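Long-range contacts in cytochrome P450 268A2 Cyp268A2 (Mycobacterium marinum, PDB 6BLD), which belongs to the cytochrome P450 family of haem proteins and binds a haem and, in this structure, (3E,5E)-6,10-dimethylundeca-3,5,9-trien-2-one in an interior pocket: residues D185-Y195 with V402-R413; P47-D58 with V86-E94. All coordinates share one frame; numbering follows the deposited sequence.

Interaction 1. Residues D185-Y195 with V402-R413. With DXJ ((3E,5E)-6,10-dimethylundeca-3,5,9-trien-2-one), chain C.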
loop_
_atom_site.group_PDB
_atom_site.type_symbol
_atom_site.label_atom_id
_atom_site.label_comp_id
_atom_site.label_asym_id
_atom_site.label_seq_id
_atom_site.Cartn_x
_atom_site.Cartn_y
_atom_site.Cartn_z
ATOM N N ASP A 185 9.165 -4.339 -4.424
ATOM C CA ASP A 185 8.316 -4.015 -5.564
ATOM C C ASP A 185 7.902 -5.265 -6.333
ATOM O O ASP A 185 6.813 -5.298 -6.919
ATOM C CB ASP A 185 9.043 -3.032 -6.484
ATOM C CG ASP A 185 8.232 -2.669 -7.712
ATOM O OD1 ASP A 185 7.246 -1.917 -7.575
ATOM O OD2 ASP A 185 8.588 -3.134 -8.816
ATOM N N ALA A 186 8.748 -6.300 -6.338
ATOM C CA ALA A 186 8.416 -7.535 -7.044
ATOM C C ALA A 186 7.226 -8.253 -6.420
ATOM O O ALA A 186 6.431 -8.870 -7.138
ATOM C CB ALA A 186 9.628 -8.466 -7.061
ATOM N N LEU A 187 7.086 -8.186 -5.094
ATOM C CA LEU A 187 6.085 -8.982 -4.394
ATOM C C LEU A 187 4.660 -8.503 -4.635
ATOM O O LEU A 187 3.720 -9.185 -4.216
ATOM C CB LEU A 187 6.384 -8.988 -2.893
ATOM C CG LEU A 187 7.709 -9.659 -2.529
ATOM C CD1 LEU A 187 7.902 -9.723 -1.023
ATOM C CD2 LEU A 187 7.783 -11.048 -3.143
ATOM N N VAL A 188 4.473 -7.361 -5.294
ATOM C CA VAL A 188 3.149 -6.881 -5.657
ATOM C C VAL A 188 2.974 -6.780 -7.166
ATOM O O VAL A 188 1.962 -6.259 -7.637
ATOM C CB VAL A 188 2.838 -5.530 -4.980
ATOM C CG1 VAL A 188 2.983 -5.648 -3.467
ATOM C CG2 VAL A 188 3.747 -4.441 -5.531
ATOM N N SER A 189 3.940 -7.279 -7.939
ATOM C CA SER A 189 3.917 -7.176 -9.393
ATOM C C SER A 189 3.786 -8.539 -10.065
ATOM O O SER A 189 4.290 -8.741 -11.173
ATOM C CB SER A 189 5.170 -6.459 -9.896
ATOM O OG SER A 189 5.470 -5.326 -9.099
ATOM N N TRP A 190 3.107 -9.485 -9.412
ATOM C CA TRP A 190 3.008 -10.838 -9.948
ATOM C C TRP A 190 2.080 -10.937 -11.152
ATOM O O TRP A 190 2.086 -11.968 -11.831
ATOM C CB TRP A 190 2.550 -11.808 -8.855
ATOM C CG TRP A 190 1.134 -11.606 -8.389
ATOM C CD1 TRP A 190 -0.004 -12.059 -8.995
ATOM C CD2 TRP A 190 0.709 -10.916 -7.207
ATOM N NE1 TRP A 190 -1.107 -11.686 -8.269
ATOM C CE2 TRP A 190 -0.697 -10.985 -7.165
ATOM C CE3 TRP A 190 1.383 -10.245 -6.182
ATOM C CZ2 TRP A 190 -1.443 -10.407 -6.139
ATOM C CZ3 TRP A 190 0.640 -9.672 -5.163
ATOM C CH2 TRP A 190 -0.758 -9.756 -5.150
ATOM N N ALA A 191 1.284 -9.905 -11.429
ATOM C CA ALA A 191 0.401 -9.885 -12.587
ATOM C C ALA A 191 0.916 -8.978 -13.697
ATOM O O ALA A 191 0.172 -8.682 -14.637
ATOM C CB ALA A 191 -1.008 -9.458 -12.171
ATOM N N ASP A 192 2.173 -8.538 -13.612
ATOM C CA ASP A 192 2.743 -7.613 -14.581
ATOM C C ASP A 192 3.597 -8.381 -15.578
ATOM O O ASP A 192 4.703 -8.818 -15.222
ATOM C CB ASP A 192 3.580 -6.551 -13.869
ATOM C CG ASP A 192 4.050 -5.447 -14.800
ATOM O OD1 ASP A 192 3.695 -5.470 -15.998
ATOM O OD2 ASP A 192 4.779 -4.547 -14.327
ATOM N N PRO A 193 3.143 -8.574 -16.820
ATOM C CA PRO A 193 4.001 -9.240 -17.814
ATOM C C PRO A 193 5.271 -8.469 -18.118
ATOM O O PRO A 193 6.293 -9.082 -18.452
ATOM C CB PRO A 193 3.093 -9.344 -19.049
ATOM C CG PRO A 193 1.698 -9.190 -18.523
ATOM C CD PRO A 193 1.812 -8.256 -17.360
ATOM N N ARG A 194 5.238 -7.139 -18.013
ATOM C CA ARG A 194 6.446 -6.346 -18.207
ATOM C C ARG A 194 7.467 -6.573 -17.102
ATOM O O ARG A 194 8.657 -6.315 -17.312
ATOM C CB ARG A 194 6.096 -4.860 -18.295
ATOM C CG ARG A 194 6.232 -4.271 -19.689
ATOM C CD ARG A 194 5.774 -2.820 -19.722
ATOM N NE ARG A 194 5.243 -2.441 -21.029
ATOM C CZ ARG A 194 4.021 -2.744 -21.457
ATOM N NH1 ARG A 194 3.196 -3.434 -20.680
ATOM N NH2 ARG A 194 3.622 -2.359 -22.661
ATOM N N TYR A 195 7.033 -7.044 -15.932
ATOM C CA TYR A 195 7.967 -7.357 -14.859
ATOM C C TYR A 195 8.411 -8.814 -14.884
ATOM O O TYR A 195 9.600 -9.099 -14.709
ATOM C CB TYR A 195 7.349 -7.037 -13.494
ATOM C CG TYR A 195 8.368 -7.092 -12.382
ATOM C CD1 TYR A 195 9.194 -6.009 -12.123
ATOM C CD2 TYR A 195 8.527 -8.238 -11.613
ATOM C CE1 TYR A 195 10.137 -6.054 -11.120
ATOM C CE2 TYR A 195 9.471 -8.294 -10.606
ATOM C CZ TYR A 195 10.272 -7.197 -10.364
ATOM O OH TYR A 195 11.218 -7.235 -9.368
ATOM N N VAL A 402 3.352 4.313 -17.225
ATOM C CA VAL A 402 3.116 2.916 -17.567
ATOM C C VAL A 402 2.557 2.253 -16.316
ATOM O O VAL A 402 3.292 1.988 -15.357
ATOM C CB VAL A 402 4.389 2.217 -18.057
ATOM C CG1 VAL A 402 4.108 0.752 -18.354
ATOM C CG2 VAL A 402 4.940 2.918 -19.288
ATOM N N TYR A 403 1.254 1.987 -16.315
ATOM C CA TYR A 403 0.594 1.433 -15.143
ATOM C C TYR A 403 0.782 -0.076 -15.077
ATOM O O TYR A 403 0.803 -0.763 -16.104
ATOM C CB TYR A 403 -0.894 1.783 -15.159
ATOM C CG TYR A 403 -1.164 3.255 -14.949
ATOM C CD1 TYR A 403 -1.162 3.806 -13.674
ATOM C CD2 TYR A 403 -1.413 4.097 -16.025
ATOM C CE1 TYR A 403 -1.404 5.152 -13.476
ATOM C CE2 TYR A 403 -1.656 5.445 -15.837
ATOM C CZ TYR A 403 -1.650 5.967 -14.561
ATOM O OH TYR A 403 -1.892 7.308 -14.368
ATOM N N VAL A 404 0.922 -0.588 -13.859
ATOM C CA VAL A 404 1.183 -2.003 -13.624
ATOM C C VAL A 404 -0.160 -2.724 -13.521
ATOM O O VAL A 404 -0.983 -2.346 -12.673
ATOM C CB VAL A 404 2.013 -2.216 -12.353
ATOM C CG1 VAL A 404 2.111 -3.697 -12.019
ATOM C CG2 VAL A 404 3.397 -1.602 -12.509
ATOM N N PRO A 405 -0.419 -3.738 -14.344
ATOM C CA PRO A 405 -1.660 -4.507 -14.190
ATOM C C PRO A 405 -1.639 -5.333 -12.913
ATOM O O PRO A 405 -0.602 -5.869 -12.513
ATOM C CB PRO A 405 -1.687 -5.398 -15.437
ATOM C CG PRO A 405 -0.259 -5.507 -15.854
ATOM C CD PRO A 405 0.383 -4.198 -15.491
ATOM N N GLY A 406 -2.794 -5.427 -12.275
ATOM C CA GLY A 406 -2.905 -6.159 -11.029
ATOM C C GLY A 406 -4.120 -5.721 -10.249
ATOM O O GLY A 406 -4.773 -4.727 -10.565
ATOM N N ASN A 407 -4.410 -6.491 -9.199
ATOM C CA ASN A 407 -5.601 -6.290 -8.383
ATOM C C ASN A 407 -5.277 -5.894 -6.948
ATOM O O ASN A 407 -6.177 -5.893 -6.100
ATOM C CB ASN A 407 -6.467 -7.556 -8.390
ATOM C CG ASN A 407 -5.697 -8.800 -7.966
ATOM O OD1 ASN A 407 -5.034 -8.815 -6.928
ATOM N ND2 ASN A 407 -5.792 -9.856 -8.769
ATOM N N PHE A 408 -4.022 -5.562 -6.648
ATOM C CA PHE A 408 -3.621 -5.228 -5.286
ATOM C C PHE A 408 -3.118 -3.796 -5.175
ATOM O O PHE A 408 -3.665 -3.017 -4.387
ATOM C CB PHE A 408 -2.553 -6.217 -4.795
ATOM C CG PHE A 408 -2.140 -6.012 -3.359
ATOM C CD1 PHE A 408 -3.036 -5.517 -2.424
ATOM C CD2 PHE A 408 -0.853 -6.318 -2.947
ATOM C CE1 PHE A 408 -2.656 -5.328 -1.107
ATOM C CE2 PHE A 408 -0.465 -6.134 -1.629
ATOM C CZ PHE A 408 -1.369 -5.638 -0.708
ATOM N N VAL A 409 -2.095 -3.421 -5.938
ATOM C CA VAL A 409 -1.457 -2.115 -5.822
ATOM C C VAL A 409 -1.668 -1.343 -7.117
ATOM O O VAL A 409 -1.463 -1.883 -8.210
ATOM C CB VAL A 409 0.044 -2.246 -5.496
ATOM C CG1 VAL A 409 0.743 -0.899 -5.632
ATOM C CG2 VAL A 409 0.233 -2.802 -4.091
ATOM N N HIS A 410 -2.089 -0.084 -6.988
ATOM C CA HIS A 410 -2.206 0.851 -8.108
ATOM C C HIS A 410 -0.819 1.428 -8.360
ATOM O O HIS A 410 -0.400 2.399 -7.728
ATOM C CB HIS A 410 -3.225 1.939 -7.789
ATOM C CG HIS A 410 -3.543 2.838 -8.944
ATOM N ND1 HIS A 410 -3.880 4.164 -8.781
ATOM C CD2 HIS A 410 -3.587 2.600 -10.276
ATOM C CE1 HIS A 410 -4.114 4.706 -9.963
ATOM N NE2 HIS A 410 -3.943 3.777 -10.887
ATOM N N ALA A 411 -0.091 0.824 -9.294
ATOM C CA ALA A 411 1.331 1.086 -9.449
ATOM C C ALA A 411 1.650 1.642 -10.828
ATOM O O ALA A 411 0.968 1.350 -11.815
ATOM C CB ALA A 411 2.152 -0.187 -9.210
ATOM N N ILE A 412 2.709 2.447 -10.883
ATOM C CA ILE A 412 3.262 2.963 -12.129
ATOM C C ILE A 412 4.632 2.327 -12.319
ATOM O O ILE A 412 5.541 2.542 -11.506
ATOM C CB ILE A 412 3.358 4.496 -12.120
ATOM C CG1 ILE A 412 1.962 5.124 -12.155
ATOM C CG2 ILE A 412 4.191 4.982 -13.294
ATOM C CD1 ILE A 412 1.965 6.632 -11.995
ATOM N N ARG A 413 4.778 1.535 -13.382
ATOM C CA ARG A 413 6.049 0.863 -13.637
ATOM C C ARG A 413 7.146 1.870 -13.965
ATOM O O ARG A 413 8.227 1.843 -13.365
ATOM C CB ARG A 413 5.887 -0.148 -14.774
ATOM C CG ARG A 413 7.179 -0.840 -15.189
ATOM C CD ARG A 413 7.821 -1.571 -14.019
ATOM N NE ARG A 413 6.910 -2.536 -13.411
ATOM C CZ ARG A 413 6.983 -2.934 -12.145
ATOM N NH1 ARG A 413 7.925 -2.448 -11.350
ATOM N NH2 ARG A 413 6.112 -3.815 -11.674
HETATM C C10 DXJ C . 3.063 -9.551 0.077
HETATM C C13 DXJ C . 3.325 -12.121 -2.749
HETATM C C01 DXJ C . -0.169 -2.241 3.159
HETATM C C02 DXJ C . 0.650 -3.225 2.329
HETATM C C03 DXJ C . 1.072 -4.347 2.876
HETATM C C04 DXJ C . 0.973 -2.906 0.869
HETATM C C05 DXJ C . 1.892 -5.351 2.068
HETATM C C06 DXJ C . 1.372 -6.778 2.219
HETATM C C07 DXJ C . 2.354 -7.831 1.706
HETATM C C08 DXJ C . 2.090 -8.494 0.598
HETATM C C09 DXJ C . 3.635 -8.116 2.484
HETATM C C11 DXJ C . 2.677 -10.371 -0.879
HETATM C C12 DXJ C . 3.627 -11.438 -1.418
HETATM O O14 DXJ C . 4.596 -11.736 -0.803
HETATM O O HOH W 1 -1.090 -5.411 -7.665
HETATM O O HOH W 2 1.453 -3.613 -8.588
HETATM O O HOH W 3 0.822 -7.170 -10.525
HETATM O O HOH W 4 3.507 -2.790 -16.972
#
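Ala191 and Gly406 bring the two backbones closest, their CA atoms 5.2 Å apart, where the turns that follow helix 177-186 lie against the loop joining strand 402-404 to strand 411-418. Arg413 carries the polar half of the contact. Its chain, bent at chi2 and chi3, turns the guanidinium back toward the turns, where three side chains meet its edge. Arg413 NH1 donates to the syn lone pair of Asp185 OD2 at 2.7 Å, an almost straight salt bridge although the carboxylate plane stands 79° from the guanidinium. Asp192 is instead nearly coplanar with it: Asp192 OD2 takes both Arg413 NE and Arg413 NH2 side-on, each at 3.1 Å, with NH2 on the anti lone pair. NH2 also donates to Ser189 OG, which in turn passes a hydrogen bond to Asp185 O. The bonds at its edge fix the orientation of the guanidinium, and Tyr195 CD1 lies over one of its faces. Its positive charge probably offsets the two acidic groups.

At the other end the packing is apolar. Val188 CG1 rests 3.9 Å from Phe408 CD2, while Trp190 CH2 reaches Phe408 CB. Between the two ends, Ala191 O touches Pro405 CG at 3.4 Å, and waters bridge the backbones: one molecule accepts from Ala191 N and donates to Val188 O and Pro405 O, another links Val188 O to Val409 N. Phe408, its ring swung out with CG opposite the backbone N (chi1 -176°), brings CZ to 3.9 Å from DXJ C04, and Leu187 O lies near DXJ C13. A salt-bridge network thus fastens the turns after a helix to a C-terminal beta hairpin whose connecting loop helps line the ligand pocket of this P450.

Interaction 2. Residues P47-D58 with V86-E94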
loop_
_atom_site.group_PDB
_atom_site.type_symbol
_atom_site.label_atom_id
_atom_site.label_comp_id
_atom_site.label_asym_id
_atom_site.label_seq_id
_atom_site.Cartn_x
_atom_site.Cartn_y
_atom_site.Cartn_z
ATOM N N PRO A 47 -14.312 -15.895 -7.410
ATOM C CA PRO A 47 -12.934 -15.547 -7.035
ATOM C C PRO A 47 -12.148 -14.988 -8.212
ATOM O O PRO A 47 -12.541 -15.093 -9.375
ATOM C CB PRO A 47 -12.346 -16.879 -6.553
ATOM C CG PRO A 47 -13.530 -17.731 -6.223
ATOM C CD PRO A 47 -14.596 -17.324 -7.191
ATOM N N VAL A 48 -11.006 -14.376 -7.883
ATOM C CA VAL A 48 -10.137 -13.798 -8.904
ATOM C C VAL A 48 -9.715 -14.879 -9.888
ATOM O O VAL A 48 -9.212 -15.940 -9.496
ATOM C CB VAL A 48 -8.917 -13.130 -8.251
ATOM C CG1 VAL A 48 -7.896 -12.730 -9.306
ATOM C CG2 VAL A 48 -9.347 -11.923 -7.436
ATOM N N GLU A 49 -9.925 -14.614 -11.175
ATOM C CA GLU A 49 -9.627 -15.587 -12.215
ATOM C C GLU A 49 -8.128 -15.668 -12.473
ATOM O O GLU A 49 -7.390 -14.694 -12.294
ATOM C CB GLU A 49 -10.356 -15.226 -13.510
ATOM C CG GLU A 49 -11.866 -15.131 -13.363
ATOM C CD GLU A 49 -12.553 -14.710 -14.648
ATOM O OE1 GLU A 49 -11.847 -14.375 -15.622
ATOM O OE2 GLU A 49 -13.801 -14.716 -14.682
ATOM N N ASP A 50 -7.685 -16.852 -12.903
ATOM C CA ASP A 50 -6.279 -17.103 -13.227
ATOM C C ASP A 50 -5.371 -16.726 -12.060
ATOM O O ASP A 50 -4.297 -16.147 -12.237
ATOM C CB ASP A 50 -5.869 -16.361 -14.501
ATOM C CG ASP A 50 -6.677 -16.793 -15.712
ATOM O OD1 ASP A 50 -6.959 -18.003 -15.836
ATOM O OD2 ASP A 50 -7.027 -15.923 -16.537
ATOM N N ALA A 51 -5.814 -17.058 -10.849
ATOM C CA ALA A 51 -5.089 -16.677 -9.648
ATOM C C ALA A 51 -3.782 -17.463 -9.536
ATOM O O ALA A 51 -3.558 -18.459 -10.228
ATOM C CB ALA A 51 -5.956 -16.903 -8.410
ATOM N N LEU A 52 -2.908 -16.991 -8.641
ATOM C CA LEU A 52 -1.654 -17.696 -8.389
ATOM C C LEU A 52 -1.904 -19.121 -7.917
ATOM O O LEU A 52 -1.098 -20.017 -8.192
ATOM C CB LEU A 52 -0.818 -16.934 -7.362
ATOM C CG LEU A 52 -0.271 -15.575 -7.802
ATOM C CD1 LEU A 52 0.268 -14.799 -6.608
ATOM C CD2 LEU A 52 0.803 -15.748 -8.865
ATOM N N ILE A 53 -3.008 -19.348 -7.211
ATOM C CA ILE A 53 -3.437 -20.684 -6.819
ATOM C C ILE A 53 -4.954 -20.745 -6.936
ATOM O O ILE A 53 -5.657 -19.856 -6.444
ATOM C CB ILE A 53 -2.979 -21.048 -5.391
ATOM C CG1 ILE A 53 -3.590 -22.380 -4.952
ATOM C CG2 ILE A 53 -3.328 -19.943 -4.406
ATOM C CD1 ILE A 53 -3.001 -23.577 -5.657
ATOM N N GLN A 54 -5.456 -21.775 -7.609
ATOM C CA GLN A 54 -6.892 -21.983 -7.744
ATOM C C GLN A 54 -7.380 -22.819 -6.568
ATOM O O GLN A 54 -6.891 -23.932 -6.344
ATOM C CB GLN A 54 -7.219 -22.663 -9.073
ATOM C CG GLN A 54 -6.344 -22.209 -10.233
ATOM C CD GLN A 54 -6.724 -20.835 -10.753
ATOM O OE1 GLN A 54 -7.886 -20.432 -10.692
ATOM N NE2 GLN A 54 -5.741 -20.106 -11.270
ATOM N N ASP A 55 -8.339 -22.282 -5.817
ATOM C CA ASP A 55 -8.813 -22.920 -4.595
ATOM C C ASP A 55 -10.242 -23.411 -4.777
ATOM O O ASP A 55 -11.160 -22.589 -4.918
ATOM C CB ASP A 55 -8.732 -21.944 -3.420
ATOM C CG ASP A 55 -9.143 -22.578 -2.102
ATOM O OD1 ASP A 55 -9.215 -23.821 -2.031
ATOM O OD2 ASP A 55 -9.393 -21.828 -1.135
ATOM N N PRO A 56 -10.483 -24.727 -4.780
ATOM C CA PRO A 56 -11.870 -25.216 -4.818
ATOM C C PRO A 56 -12.664 -24.869 -3.572
ATOM O O PRO A 56 -13.900 -24.905 -3.615
ATOM C CB PRO A 56 -11.705 -26.736 -4.970
ATOM C CG PRO A 56 -10.331 -27.024 -4.454
ATOM C CD PRO A 56 -9.503 -25.825 -4.807
ATOM N N ASN A 57 -11.996 -24.529 -2.468
ATOM C CA ASN A 57 -12.679 -24.110 -1.251
ATOM C C ASN A 57 -13.234 -22.694 -1.338
ATOM O O ASN A 57 -13.967 -22.282 -0.433
ATOM C CB ASN A 57 -11.726 -24.202 -0.054
ATOM C CG ASN A 57 -11.604 -25.612 0.490
ATOM O OD1 ASN A 57 -12.278 -25.977 1.453
ATOM N ND2 ASN A 57 -10.731 -26.408 -0.117
ATOM N N ASP A 58 -12.907 -21.944 -2.393
ATOM C CA ASP A 58 -13.266 -20.537 -2.478
ATOM C C ASP A 58 -14.488 -20.355 -3.364
ATOM O O ASP A 58 -14.374 -20.491 -4.592
ATOM C CB ASP A 58 -12.092 -19.724 -3.021
ATOM C CG ASP A 58 -12.265 -18.235 -2.803
ATOM O OD1 ASP A 58 -13.317 -17.826 -2.271
ATOM O OD2 ASP A 58 -11.345 -17.472 -3.165
ATOM N N VAL A 86 -5.670 -11.657 4.120
ATOM C CA VAL A 86 -6.133 -10.305 3.827
ATOM C C VAL A 86 -5.990 -9.934 2.359
ATOM O O VAL A 86 -6.426 -8.852 1.965
ATOM C CB VAL A 86 -5.412 -9.262 4.707
ATOM C CG1 VAL A 86 -5.710 -9.511 6.174
ATOM C CG2 VAL A 86 -3.911 -9.285 4.444
ATOM N N LEU A 87 -5.405 -10.796 1.532
ATOM C CA LEU A 87 -5.189 -10.479 0.127
ATOM C C LEU A 87 -6.414 -10.840 -0.706
ATOM O O LEU A 87 -7.095 -11.835 -0.440
ATOM C CB LEU A 87 -3.953 -11.208 -0.404
ATOM C CG LEU A 87 -2.610 -10.677 0.107
ATOM C CD1 LEU A 87 -1.457 -11.200 -0.739
ATOM C CD2 LEU A 87 -2.600 -9.155 0.147
ATOM N N PHE A 88 -6.687 -10.010 -1.716
ATOM C CA PHE A 88 -7.824 -10.228 -2.608
ATOM C C PHE A 88 -7.660 -11.526 -3.391
ATOM O O PHE A 88 -8.528 -12.407 -3.354
ATOM C CB PHE A 88 -7.957 -9.026 -3.551
ATOM C CG PHE A 88 -9.126 -9.102 -4.500
ATOM C CD1 PHE A 88 -10.260 -9.836 -4.189
ATOM C CD2 PHE A 88 -9.091 -8.416 -5.705
ATOM C CE1 PHE A 88 -11.326 -9.896 -5.067
ATOM C CE2 PHE A 88 -10.155 -8.469 -6.585
ATOM C CZ PHE A 88 -11.275 -9.210 -6.265
ATOM N N GLU A 89 -6.551 -11.657 -4.108
ATOM C CA GLU A 89 -6.280 -12.854 -4.888
ATOM C C GLU A 89 -5.798 -13.985 -3.986
ATOM O O GLU A 89 -5.132 -13.761 -2.972
ATOM C CB GLU A 89 -5.232 -12.554 -5.962
ATOM C CG GLU A 89 -5.000 -13.680 -6.949
ATOM C CD GLU A 89 -3.987 -13.308 -8.009
ATOM O OE1 GLU A 89 -3.903 -12.112 -8.357
ATOM O OE2 GLU A 89 -3.272 -14.211 -8.492
ATOM N N ASN A 90 -6.152 -15.212 -4.365
ATOM C CA ASN A 90 -5.683 -16.391 -3.647
ATOM C C ASN A 90 -4.193 -16.592 -3.904
ATOM O O ASN A 90 -3.767 -16.725 -5.057
ATOM C CB ASN A 90 -6.478 -17.622 -4.077
ATOM C CG ASN A 90 -7.850 -17.684 -3.434
ATOM O OD1 ASN A 90 -8.033 -17.259 -2.293
ATOM N ND2 ASN A 90 -8.825 -18.212 -4.167
ATOM N N VAL A 91 -3.409 -16.617 -2.832
ATOM C CA VAL A 91 -1.953 -16.720 -2.907
ATOM C C VAL A 91 -1.521 -17.964 -2.137
ATOM O O VAL A 91 -2.094 -18.255 -1.077
ATOM C CB VAL A 91 -1.286 -15.449 -2.353
ATOM C CG1 VAL A 91 0.231 -15.582 -2.327
ATOM C CG2 VAL A 91 -1.708 -14.231 -3.166
ATOM N N PRO A 92 -0.549 -18.736 -2.634
ATOM C CA PRO A 92 -0.090 -19.920 -1.896
ATOM C C PRO A 92 0.297 -19.590 -0.458
ATOM O O PRO A 92 0.886 -18.545 -0.175
ATOM C CB PRO A 92 1.119 -20.391 -2.711
ATOM C CG PRO A 92 0.809 -19.957 -4.101
ATOM C CD PRO A 92 0.055 -18.654 -3.977
ATOM N N ALA A 93 -0.038 -20.511 0.450
ATOM C CA ALA A 93 0.112 -20.258 1.880
ATOM C C ALA A 93 1.565 -20.001 2.264
ATOM O O ALA A 93 1.845 -19.149 3.115
ATOM C CB ALA A 93 -0.449 -21.435 2.679
ATOM N N GLU A 94 2.504 -20.729 1.652
ATOM C CA GLU A 94 3.913 -20.537 1.983
ATOM C C GLU A 94 4.361 -19.111 1.686
ATOM O O GLU A 94 5.105 -18.510 2.470
ATOM C CB GLU A 94 4.780 -21.542 1.219
ATOM C CG GLU A 94 6.275 -21.255 1.301
ATOM C CD GLU A 94 7.113 -22.517 1.402
ATOM O OE1 GLU A 94 6.529 -23.615 1.509
ATOM O OE2 GLU A 94 8.358 -22.412 1.376
HETATM O O HOH W 5 -8.352 -15.846 -6.216
HETATM O O HOH W 6 -10.400 -14.220 -4.886
HETATM O O HOH W 7 -8.623 -19.316 -6.376
HETATM O O HOH W 8 -8.862 -19.086 0.533
#
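Two irregular loops of the P450 fold meet here, the connection between strands 42-45 and 61-64 and the segment leading into helix 93-97, and an Asx turn at Asp55 shapes the first of them. Val48 and Phe88 form a CH-pi contact: Val48 CG2 sits 3.5 Å above the ring centroid, only 12° off its normal. Phe61 and Phe335 also pack on this phenyl ring, edge-to-face. Glu89 reaches across with an extended chain, CG opposite the backbone N, so that its CG passes Ala51 CB and its OE2 accepts from Leu52 N at 2.8 Å through the anti lone pair. Leu52 CD1 lies alongside Val91 CG2, and Ile53 CG2 packs on Pro92 CD at 3.6 Å. Water joins the backbones as well, accepting from Val48 N and donating to Phe88 O. Asn90 binds the far end of the first loop. Its amide, turned 60° from the carboxylate of Asp58, sends ND2 to OD2, an oxygen that also forms a salt bridge with Lys331. That Asn90 ND2 to Asp58 OD2 bond is 2.8 Å long, uses the anti lone pair and has an angle of 151° at the hydrogen.

How the interactions relate
Read from the N terminus, interaction 2 comes first: it closes a short loop containing strand 61-64, helix 67-75 and strand 80-81. Interaction 1 opens only after that loop is complete and spans 206 intervening residues, just over half of them helical, so the two are in series, neither nested nor crossed. The centres of interaction 1 and interaction 2 lie about 17 Å apart, yet the two contacts meet in space. Glu89 OE1 probably accepts hydrogen bonds from both segments of interaction 1, from Trp190 NE1 at 2.8 Å and from Asn407 ND2 at 3.0 Å, while Leu52 packs against Trp190. Local and distant closures thereby join the N-terminal loops, the turns after helix 177-186 and the C-terminal hairpin beside the ligand pocket.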